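Peptidase, M20/M25/M40 family (Staphylococcus aureus, PDB 4EWT) probably hydrolyses the amide bond of N-acylated amino acids, as expected of an M20-family amidohydrolase carrying two manganese ions in its metal centre. Local coordinates at residues H105-A110 / K371-S376; L161-M166 / E378-V383; G172-R177 / K312-A317; E308-T313 / P343-Y348. All coordinates share one frame; numbering follows the deposited sequence.

Interaction 1: residues H105-A110 / K371-S376; sequences HDAHTA and KSLLIS. With MN (manganese (II) ion), chain F.
Ala107 and Ala110, one turn apart on helix 105-120, receive a single branch of Leu373 from the start of helix 372-386. Walking along the first helix, His105 takes no part in the helix packing and binds a manganese ion through NE2 at 2.3 Å; Cys103, His164 and two waters complete the coordination. Its carbonyl takes two donors from Thr109, the backbone N and OG1 arriving from opposite faces of the carbonyl plane, with OG1 at 2.9 Å from His105 O. Asp106 turns OD2 to Arg20 in a salt bridge and to His24 in a hydrogen bond. Next comes Ala107, whose CB stands 3.8 Å from Leu373 CD2; Leu373 CD2 also lies 3.3 Å from Ala107 O. With CG anti to its carbonyl carbon (chi1 -72°) and chi2 at 164°, Leu373 brings CD2 to the alanines. His108 leaves the contact, its two ring nitrogens held by Asp78 and by the backbone N of Val165. Ala110 ends the walk, CB again 3.8 Å from Leu373 CD2, and the lack of bulk at both alanines lets the two helices come close, with Ala107 and Leu373 CA atoms 6.5 Å apart. Helix 13-25 closes over the junction through Ile17 against Leu373 and Arg20 against Ala110, and strand 159-166 lies by Ser372 through Val165.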
# COMPACT_ATOMS: atom_id res chain seq x y z
N HIS A 105 33.53 -25.96 2.86
CA HIS A 105 33.71 -26.68 4.12
C HIS A 105 34.68 -27.86 3.96
O HIS A 105 35.38 -28.22 4.91
CB HIS A 105 32.37 -27.17 4.67
CG HIS A 105 31.45 -26.08 5.13
ND1 HIS A 105 30.29 -26.33 5.83
CD2 HIS A 105 31.53 -24.73 5.00
CE1 HIS A 105 29.69 -25.19 6.11
NE2 HIS A 105 30.42 -24.21 5.61
N ASP A 106 34.72 -28.45 2.77
CA ASP A 106 35.73 -29.45 2.44
C ASP A 106 37.13 -28.84 2.52
O ASP A 106 38.06 -29.47 3.05
CB ASP A 106 35.48 -30.05 1.05
CG ASP A 106 35.38 -28.98 -0.04
OD1 ASP A 106 34.93 -27.84 0.23
OD2 ASP A 106 35.77 -29.29 -1.18
N ALA A 107 37.28 -27.62 2.01
CA ALA A 107 38.55 -26.90 2.07
C ALA A 107 38.90 -26.49 3.50
O ALA A 107 40.05 -26.58 3.90
CB ALA A 107 38.55 -25.70 1.15
N HIS A 108 37.91 -26.06 4.28
CA HIS A 108 38.16 -25.78 5.69
C HIS A 108 38.69 -27.01 6.44
O HIS A 108 39.65 -26.92 7.20
CB HIS A 108 36.92 -25.23 6.38
CG HIS A 108 36.38 -23.98 5.75
ND1 HIS A 108 35.06 -23.61 5.87
CD2 HIS A 108 36.97 -23.04 4.98
CE1 HIS A 108 34.86 -22.48 5.21
NE2 HIS A 108 36.00 -22.12 4.65
N THR A 109 38.07 -28.16 6.20
CA THR A 109 38.48 -29.40 6.85
C THR A 109 39.88 -29.83 6.39
O THR A 109 40.72 -30.20 7.21
CB THR A 109 37.43 -30.50 6.59
OG1 THR A 109 36.15 -30.01 7.02
CG2 THR A 109 37.75 -31.79 7.34
N ALA A 110 40.13 -29.71 5.09
CA ALA A 110 41.40 -30.12 4.51
C ALA A 110 42.60 -29.41 5.14
O ALA A 110 43.55 -30.07 5.61
CB ALA A 110 41.39 -29.90 2.99
N LYS A 371 44.75 -22.47 -3.64
CA LYS A 371 45.85 -21.92 -2.86
C LYS A 371 45.38 -21.14 -1.64
O LYS A 371 46.19 -20.59 -0.89
CB LYS A 371 46.81 -21.11 -3.74
CG LYS A 371 46.26 -19.82 -4.28
CD LYS A 371 47.17 -19.29 -5.39
CE LYS A 371 47.09 -20.15 -6.65
NZ LYS A 371 48.20 -19.84 -7.61
N SER A 372 44.05 -21.09 -1.45
CA SER A 372 43.47 -20.62 -0.20
C SER A 372 43.75 -21.61 0.93
O SER A 372 43.74 -21.23 2.10
CB SER A 372 41.96 -20.43 -0.34
OG SER A 372 41.31 -21.65 -0.70
N LEU A 373 43.99 -22.88 0.58
CA LEU A 373 44.26 -23.93 1.57
C LEU A 373 45.51 -23.64 2.38
O LEU A 373 45.48 -23.59 3.61
CB LEU A 373 44.38 -25.32 0.91
CG LEU A 373 43.12 -26.00 0.37
CD1 LEU A 373 43.49 -27.13 -0.57
CD2 LEU A 373 42.23 -26.52 1.48
N LEU A 374 46.62 -23.42 1.67
CA LEU A 374 47.91 -23.17 2.30
C LEU A 374 47.90 -21.86 3.09
O LEU A 374 48.40 -21.80 4.22
CB LEU A 374 49.03 -23.18 1.24
CG LEU A 374 50.47 -22.88 1.65
CD1 LEU A 374 50.96 -23.81 2.75
CD2 LEU A 374 51.40 -22.95 0.43
N ILE A 375 47.31 -20.82 2.50
CA ILE A 375 47.21 -19.51 3.13
C ILE A 375 46.44 -19.57 4.45
O ILE A 375 46.81 -18.92 5.42
CB ILE A 375 46.57 -18.46 2.18
CG1 ILE A 375 47.50 -18.17 1.00
CG2 ILE A 375 46.24 -17.16 2.93
CD1 ILE A 375 46.85 -17.32 -0.10
N SER A 376 45.37 -20.37 4.49
CA SER A 376 44.58 -20.57 5.70
C SER A 376 45.41 -21.23 6.81
O SER A 376 45.42 -20.77 7.95
CB SER A 376 43.33 -21.39 5.40
OG SER A 376 42.49 -20.69 4.50
MN MN F . 30.18 -21.97 5.24
O HOH W 1 27.87 -21.47 5.98
O HOH W 2 30.71 -21.97 7.43

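Interaction 2: residues L161-M166 / E378-V383; sequences LGVHVM and EAVGTV. With MN (manganese (II) ion), chain F.
Leu161 holds CG anti to its backbone N (chi1 176°), and Val383 sends CG1 in the corresponding direction, anti to its own N; the two side chains therefore reach toward each other from strand and helix and meet tip to tip, Leu161 CD2 lying 3.8 Å from Val383 CG1. The same leucine methyl also borders Val380, at 4.2 Å from its CG1. Two residues further along the strand the geometry changes. Val163 and Val380 do not meet end on but slide past each other in opposite directions, and the touching pair is Val163 CG2 with Val380 CG2, 3.5 Å apart. Strand 161-166 and helix 378-383 run almost antiparallel, at 169°, with their axes 9.8 Å apart, a helix laid along one side of a beta sheet in the alpha/beta catalytic domain. Tyr111 and Leu115 of helix 105-120 flank Val380, Leu314 of helix 304-316 flanks Val383, and all four touching residues are buried. His164, whose CB leaves the strand on the opposite side from Val163, is a metal ligand: NE2 binds the manganese at 2.3 Å, and ND1 donates to Val165 O at 2.8 Å, nearly straight at 164° and with the acceptor in the ring plane. Together the metal bond and this hydrogen bond hold the rotation of the imidazole. The chemistry is divided between two sides of one strand: purely apolar packing holds it to the helix, while an oriented histidine on the other side supplies a ligand to the metal centre.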
# COMPACT_ATOMS: atom_id res chain seq x y z
N LEU A 161 39.19 -19.08 17.15
CA LEU A 161 39.50 -18.51 15.85
C LEU A 161 38.90 -19.39 14.77
O LEU A 161 38.89 -20.61 14.89
CB LEU A 161 41.02 -18.35 15.67
CG LEU A 161 41.56 -17.85 14.32
CD1 LEU A 161 41.13 -16.43 14.03
CD2 LEU A 161 43.08 -17.94 14.27
N GLY A 162 38.35 -18.77 13.74
CA GLY A 162 37.83 -19.51 12.61
C GLY A 162 38.15 -18.80 11.33
O GLY A 162 38.35 -17.59 11.30
N VAL A 163 38.17 -19.56 10.25
CA VAL A 163 38.48 -19.02 8.94
C VAL A 163 37.42 -19.53 7.99
O VAL A 163 36.98 -20.68 8.11
CB VAL A 163 39.89 -19.46 8.46
CG1 VAL A 163 40.03 -19.30 6.95
CG2 VAL A 163 40.96 -18.65 9.16
N HIS A 164 36.99 -18.66 7.08
CA HIS A 164 36.16 -19.07 5.97
C HIS A 164 36.82 -18.62 4.68
O HIS A 164 37.23 -17.46 4.55
CB HIS A 164 34.76 -18.43 6.10
CG HIS A 164 33.67 -19.26 5.51
ND1 HIS A 164 33.53 -19.44 4.15
CD2 HIS A 164 32.67 -19.96 6.08
CE1 HIS A 164 32.48 -20.20 3.92
NE2 HIS A 164 31.93 -20.52 5.07
N VAL A 165 36.95 -19.55 3.74
CA VAL A 165 37.32 -19.22 2.36
C VAL A 165 36.21 -18.41 1.70
O VAL A 165 35.02 -18.71 1.87
CB VAL A 165 37.61 -20.48 1.51
CG1 VAL A 165 38.89 -21.18 1.99
CG2 VAL A 165 36.41 -21.44 1.50
N MET A 166 36.60 -17.37 0.96
CA MET A 166 35.65 -16.51 0.28
C MET A 166 35.87 -16.53 -1.23
O MET A 166 36.83 -15.92 -1.73
CB MET A 166 35.73 -15.09 0.82
CG MET A 166 35.46 -14.97 2.31
SD MET A 166 33.81 -15.54 2.79
CE MET A 166 32.88 -14.02 2.63
N GLU A 378 48.75 -21.40 7.05
CA GLU A 378 49.83 -20.49 7.43
C GLU A 378 49.34 -19.41 8.38
O GLU A 378 49.98 -19.13 9.40
CB GLU A 378 50.49 -19.85 6.19
CG GLU A 378 51.48 -20.76 5.45
CD GLU A 378 51.94 -20.17 4.12
OE1 GLU A 378 51.45 -19.09 3.73
OE2 GLU A 378 52.80 -20.80 3.46
N ALA A 379 48.20 -18.81 8.04
CA ALA A 379 47.58 -17.77 8.86
C ALA A 379 47.19 -18.27 10.25
O ALA A 379 47.59 -17.69 11.25
CB ALA A 379 46.36 -17.21 8.15
N VAL A 380 46.42 -19.36 10.30
CA VAL A 380 45.96 -19.92 11.57
C VAL A 380 47.14 -20.44 12.40
O VAL A 380 47.25 -20.14 13.59
CB VAL A 380 44.85 -20.99 11.36
CG1 VAL A 380 44.43 -21.62 12.67
CG2 VAL A 380 43.63 -20.37 10.69
N GLY A 381 48.05 -21.18 11.76
CA GLY A 381 49.24 -21.66 12.45
C GLY A 381 50.07 -20.55 13.07
O GLY A 381 50.52 -20.67 14.21
N THR A 382 50.28 -19.47 12.32
CA THR A 382 51.02 -18.31 12.80
C THR A 382 50.37 -17.72 14.05
O THR A 382 51.04 -17.39 15.03
CB THR A 382 51.11 -17.22 11.70
OG1 THR A 382 51.83 -17.75 10.58
CG2 THR A 382 51.81 -15.97 12.22
N VAL A 383 49.05 -17.60 14.02
CA VAL A 383 48.32 -17.11 15.18
C VAL A 383 48.53 -18.07 16.35
O VAL A 383 48.86 -17.63 17.45
CB VAL A 383 46.83 -16.90 14.88
CG1 VAL A 383 46.07 -16.51 16.14
CG2 VAL A 383 46.66 -15.83 13.81
MN MN F . 30.18 -21.97 5.24
O HOH W 1 27.87 -21.47 5.98
O HOH W 2 30.71 -21.97 7.43

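Interaction 3: residues G172-R177 / K312-A317; sequences GKVYYR and KTLKEA
Lys315 and Tyr176 lose the most surface here, and they meet through their ends: Lys315 NZ stands 3.5 Å from Tyr176 OH, a weak hydrogen bond. The two side chains cross at about a right angle. The lysine chain, bent at chi3 (-100°), carries NZ to the tyrosine hydroxyl, and Tyr176, its CB directed to the helix, has a chi1 of 79°, with CG wedged between backbone N and carbonyl carbon. Ala311, Thr307 and Glu308 of helix 304-316 also bear on Tyr176. Deeper in, Val174 CG2 approaches Leu314 CD1 at 4.3 Å, a loose apolar touch. Val174 in turn touches Ile375 of helix 372-386. Strand 173-176 belongs to the mixed sheet between strands 344-350 and 322-325, so the contact ties an outer part of the sheet to the helix covering it. Here a buried apolar pair, Val174 and Leu314, is accompanied by a polar pair at the surface, an exposed lysine whose NZ makes a weak bond to a buried tyrosine hydroxyl, so little of the holding is likely to be polar.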
# COMPACT_ATOMS: atom_id res chain seq x y z
N GLY A 172 45.28 -14.37 -2.46
CA GLY A 172 46.56 -13.72 -2.21
C GLY A 172 46.58 -12.93 -0.92
O GLY A 172 47.60 -12.33 -0.57
N LYS A 173 45.45 -12.91 -0.21
CA LYS A 173 45.38 -12.25 1.10
C LYS A 173 44.25 -12.73 2.02
O LYS A 173 43.34 -13.42 1.59
CB LYS A 173 45.35 -10.72 0.97
CG LYS A 173 44.51 -10.15 -0.14
CD LYS A 173 44.92 -8.71 -0.39
CE LYS A 173 44.32 -8.18 -1.68
NZ LYS A 173 45.11 -7.02 -2.17
N VAL A 174 44.37 -12.35 3.29
CA VAL A 174 43.38 -12.66 4.32
C VAL A 174 42.70 -11.38 4.80
O VAL A 174 43.32 -10.31 4.80
CB VAL A 174 43.99 -13.41 5.54
CG1 VAL A 174 44.35 -14.84 5.17
CG2 VAL A 174 45.20 -12.67 6.10
N TYR A 175 41.44 -11.51 5.21
CA TYR A 175 40.60 -10.36 5.53
C TYR A 175 39.99 -10.45 6.92
O TYR A 175 39.67 -11.54 7.42
CB TYR A 175 39.50 -10.21 4.47
CG TYR A 175 40.01 -10.19 3.04
CD1 TYR A 175 40.40 -8.99 2.43
CD2 TYR A 175 40.10 -11.36 2.30
CE1 TYR A 175 40.87 -8.97 1.11
CE2 TYR A 175 40.57 -11.36 0.99
CZ TYR A 175 40.95 -10.16 0.40
OH TYR A 175 41.42 -10.17 -0.90
N TYR A 176 39.83 -9.28 7.55
CA TYR A 176 39.36 -9.18 8.93
C TYR A 176 38.52 -7.92 9.20
O TYR A 176 38.60 -6.94 8.45
CB TYR A 176 40.55 -9.20 9.90
CG TYR A 176 41.29 -7.88 10.03
CD1 TYR A 176 41.07 -7.03 11.12
CD2 TYR A 176 42.23 -7.48 9.07
CE1 TYR A 176 41.75 -5.82 11.25
CE2 TYR A 176 42.92 -6.27 9.20
CZ TYR A 176 42.68 -5.44 10.29
OH TYR A 176 43.37 -4.25 10.41
N ARG A 177 37.79 -7.94 10.30
CA ARG A 177 36.99 -6.83 10.78
C ARG A 177 36.52 -7.05 12.21
O ARG A 177 35.89 -8.00 12.50
CB ARG A 177 35.79 -6.64 9.86
CG ARG A 177 34.87 -5.58 10.34
CD ARG A 177 33.73 -5.41 9.46
NE ARG A 177 33.43 -4.01 9.35
CZ ARG A 177 32.67 -3.38 10.20
NH1 ARG A 177 32.11 -4.02 11.20
NH2 ARG A 177 32.46 -2.11 10.02
N LYS A 312 47.29 -7.95 13.91
CA LYS A 312 48.60 -7.42 14.29
C LYS A 312 49.65 -8.52 14.14
O LYS A 312 50.70 -8.31 13.53
CB LYS A 312 48.58 -6.87 15.73
CG LYS A 312 49.95 -6.47 16.29
CD LYS A 312 49.84 -5.90 17.71
CE LYS A 312 51.19 -5.37 18.18
NZ LYS A 312 51.12 -4.70 19.52
N THR A 313 49.33 -9.69 14.68
CA THR A 313 50.21 -10.85 14.64
C THR A 313 50.53 -11.26 13.20
O THR A 313 51.69 -11.52 12.86
CB THR A 313 49.58 -12.04 15.40
OG1 THR A 313 49.29 -11.66 16.75
CG2 THR A 313 50.50 -13.24 15.40
N LEU A 314 49.51 -11.28 12.34
CA LEU A 314 49.69 -11.73 10.96
C LEU A 314 50.49 -10.75 10.10
O LEU A 314 51.22 -11.16 9.21
CB LEU A 314 48.34 -12.04 10.30
CG LEU A 314 47.56 -13.25 10.81
CD1 LEU A 314 46.14 -13.24 10.25
CD2 LEU A 314 48.28 -14.55 10.46
N LYS A 315 50.34 -9.46 10.38
CA LYS A 315 51.08 -8.43 9.65
C LYS A 315 52.55 -8.41 10.06
O LYS A 315 53.43 -8.16 9.24
CB LYS A 315 50.42 -7.05 9.83
CG LYS A 315 49.22 -6.81 8.91
CD LYS A 315 48.61 -5.42 9.08
CE LYS A 315 47.36 -5.43 9.95
NZ LYS A 315 46.83 -4.07 10.24
N GLU A 316 52.80 -8.73 11.33
CA GLU A 316 54.15 -8.72 11.90
C GLU A 316 54.96 -9.99 11.64
O GLU A 316 56.15 -10.04 11.97
CB GLU A 316 54.08 -8.46 13.40
CG GLU A 316 53.88 -7.01 13.78
CD GLU A 316 53.82 -6.81 15.27
OE1 GLU A 316 54.20 -7.74 16.02
OE2 GLU A 316 53.38 -5.72 15.71
N ALA A 317 54.33 -11.01 11.08
CA ALA A 317 55.01 -12.26 10.76
C ALA A 317 55.64 -12.23 9.36
O ALA A 317 56.53 -13.03 9.07
CB ALA A 317 54.06 -13.43 10.89

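Interaction 4: residues E308-T313 / P343-Y348; sequences EYVAKT and PSAFIY
A single valine, Val310, fits against two residues of one strand, Ala345 and Ile347, in a buried, wholly apolar contact between helix 304-316 and strand 344-350 of the mixed sheet. Its two methyls share the work: CG2 faces Ala345 CB at 4.3 Å, and CG1 faces Ile347 CD1 at 4.3 Å. The short alanine is consistent with the close approach of the CA atoms of Val310 and Ala345, 7.7 Å, whereas Ile347 answers with the far end of its side chain, its CD1 carried outward by an extended chi2 (172°). Both strand residues also touch the neighbouring strand, Ala345 against Leu161 and Ile347 against Val163. The strand, 344-350, is an interior strand of the mixed eight-stranded sheet of the M20 catalytic domain, parallel to 159-166 and antiparallel to 173-176, and helix 304-316 is one of the helices packed on it. On the other sheet side the intervening residues point elsewhere: Phe346 meets the ring of Phe335, and Tyr348 OH bonds to Gln182. Within the helix, Thr313 holds to Tyr309 O with OG1, at 2.8 Å, and with its backbone N, the two donors coming from opposite faces of that carbonyl's plane. The same hydroxyl oxygen sits 3.2 Å above the plane of the Tyr309 ring, offset toward the rim. Tyr309 OH in turn bonds to Asp386, so this turn of the helix is joined to the end of helix 372-386.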
# COMPACT_ATOMS: atom_id res chain seq x y z
N GLU A 308 41.93 -7.66 16.59
CA GLU A 308 43.04 -6.76 16.29
C GLU A 308 44.37 -7.43 16.60
O GLU A 308 45.34 -7.27 15.84
CB GLU A 308 42.93 -5.43 17.05
CG GLU A 308 43.44 -4.23 16.24
CD GLU A 308 42.53 -3.90 15.06
OE1 GLU A 308 43.03 -3.84 13.90
OE2 GLU A 308 41.32 -3.69 15.28
N TYR A 309 44.42 -8.17 17.70
CA TYR A 309 45.58 -9.00 17.98
C TYR A 309 45.90 -9.91 16.79
O TYR A 309 47.05 -10.04 16.40
CB TYR A 309 45.38 -9.83 19.26
CG TYR A 309 46.36 -10.97 19.36
CD1 TYR A 309 47.63 -10.77 19.89
CD2 TYR A 309 46.02 -12.25 18.91
CE1 TYR A 309 48.54 -11.81 19.97
CE2 TYR A 309 46.91 -13.30 18.99
CZ TYR A 309 48.17 -13.07 19.52
OH TYR A 309 49.08 -14.08 19.60
N VAL A 310 44.87 -10.54 16.22
CA VAL A 310 45.04 -11.48 15.11
C VAL A 310 45.65 -10.80 13.88
O VAL A 310 46.59 -11.31 13.28
CB VAL A 310 43.72 -12.23 14.76
CG1 VAL A 310 43.82 -12.91 13.40
CG2 VAL A 310 43.37 -13.23 15.84
N ALA A 311 45.10 -9.64 13.53
CA ALA A 311 45.59 -8.85 12.41
C ALA A 311 47.00 -8.30 12.66
O ALA A 311 47.79 -8.17 11.72
CB ALA A 311 44.64 -7.73 12.11
N LYS A 312 47.29 -7.95 13.91
CA LYS A 312 48.60 -7.42 14.29
C LYS A 312 49.65 -8.52 14.14
O LYS A 312 50.70 -8.31 13.53
CB LYS A 312 48.58 -6.87 15.73
CG LYS A 312 49.95 -6.47 16.29
CD LYS A 312 49.84 -5.90 17.71
CE LYS A 312 51.19 -5.37 18.18
NZ LYS A 312 51.12 -4.70 19.52
N THR A 313 49.33 -9.69 14.68
CA THR A 313 50.21 -10.85 14.64
C THR A 313 50.53 -11.26 13.20
O THR A 313 51.69 -11.52 12.86
CB THR A 313 49.58 -12.04 15.40
OG1 THR A 313 49.29 -11.66 16.75
CG2 THR A 313 50.50 -13.24 15.40
N PRO A 343 35.48 -14.67 23.55
CA PRO A 343 35.98 -13.69 22.59
C PRO A 343 36.58 -14.41 21.39
O PRO A 343 37.43 -15.31 21.55
CB PRO A 343 37.07 -12.95 23.38
CG PRO A 343 37.39 -13.81 24.53
CD PRO A 343 36.16 -14.58 24.85
N SER A 344 36.12 -14.06 20.19
CA SER A 344 36.52 -14.80 19.00
C SER A 344 36.79 -13.88 17.83
O SER A 344 36.46 -12.69 17.87
CB SER A 344 35.45 -15.83 18.62
OG SER A 344 34.95 -16.49 19.77
N ALA A 345 37.42 -14.45 16.80
CA ALA A 345 37.66 -13.79 15.53
C ALA A 345 37.38 -14.77 14.41
O ALA A 345 37.92 -15.89 14.38
CB ALA A 345 39.08 -13.28 15.45
N PHE A 346 36.51 -14.37 13.50
CA PHE A 346 36.22 -15.16 12.31
C PHE A 346 36.80 -14.36 11.17
O PHE A 346 36.40 -13.22 10.94
CB PHE A 346 34.70 -15.32 12.16
CG PHE A 346 34.28 -16.34 11.14
CD1 PHE A 346 34.56 -17.70 11.31
CD2 PHE A 346 33.56 -15.96 10.02
CE1 PHE A 346 34.14 -18.65 10.37
CE2 PHE A 346 33.11 -16.90 9.07
CZ PHE A 346 33.41 -18.25 9.26
N ILE A 347 37.79 -14.93 10.49
CA ILE A 347 38.48 -14.21 9.42
C ILE A 347 38.33 -14.91 8.08
O ILE A 347 37.89 -16.06 8.01
CB ILE A 347 39.98 -13.95 9.76
CG1 ILE A 347 40.76 -15.26 9.86
CG2 ILE A 347 40.11 -13.11 11.04
CD1 ILE A 347 42.26 -15.09 10.00
N TYR A 348 38.68 -14.22 7.00
CA TYR A 348 38.45 -14.73 5.67
C TYR A 348 39.73 -14.92 4.87
O TYR A 348 40.66 -14.12 4.97
CB TYR A 348 37.53 -13.78 4.90
CG TYR A 348 36.25 -13.40 5.60
CD1 TYR A 348 35.27 -14.35 5.89
CD2 TYR A 348 36.00 -12.08 5.95
CE1 TYR A 348 34.08 -14.00 6.51
CE2 TYR A 348 34.81 -11.70 6.57
CZ TYR A 348 33.86 -12.67 6.85
OH TYR A 348 32.68 -12.32 7.47

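The four contacts lie in one domain, around the mixed sheet. Interactions 2, 3 and 4 cluster, with centres about 8 to 9 Å apart; interaction 1 is equally near interaction 2 (about 9 Å) but about 16 and 18 Å from interactions 3 and 4. Helix 372-386 serves interactions 1 and 2, and helix 304-316 serves interactions 3 and 4. Neighbouring strands 159-166, 344-350 and 173-176 provide the sheet side of the last three. Along the chain, segments of interactions 1 and 2 alternate, and both 3 and 4 fall between their ends. Residues distant in sequence are thereby packed in the domain that holds the manganese centre, where interactions 1 and 2 reach the same ion, each through a histidine.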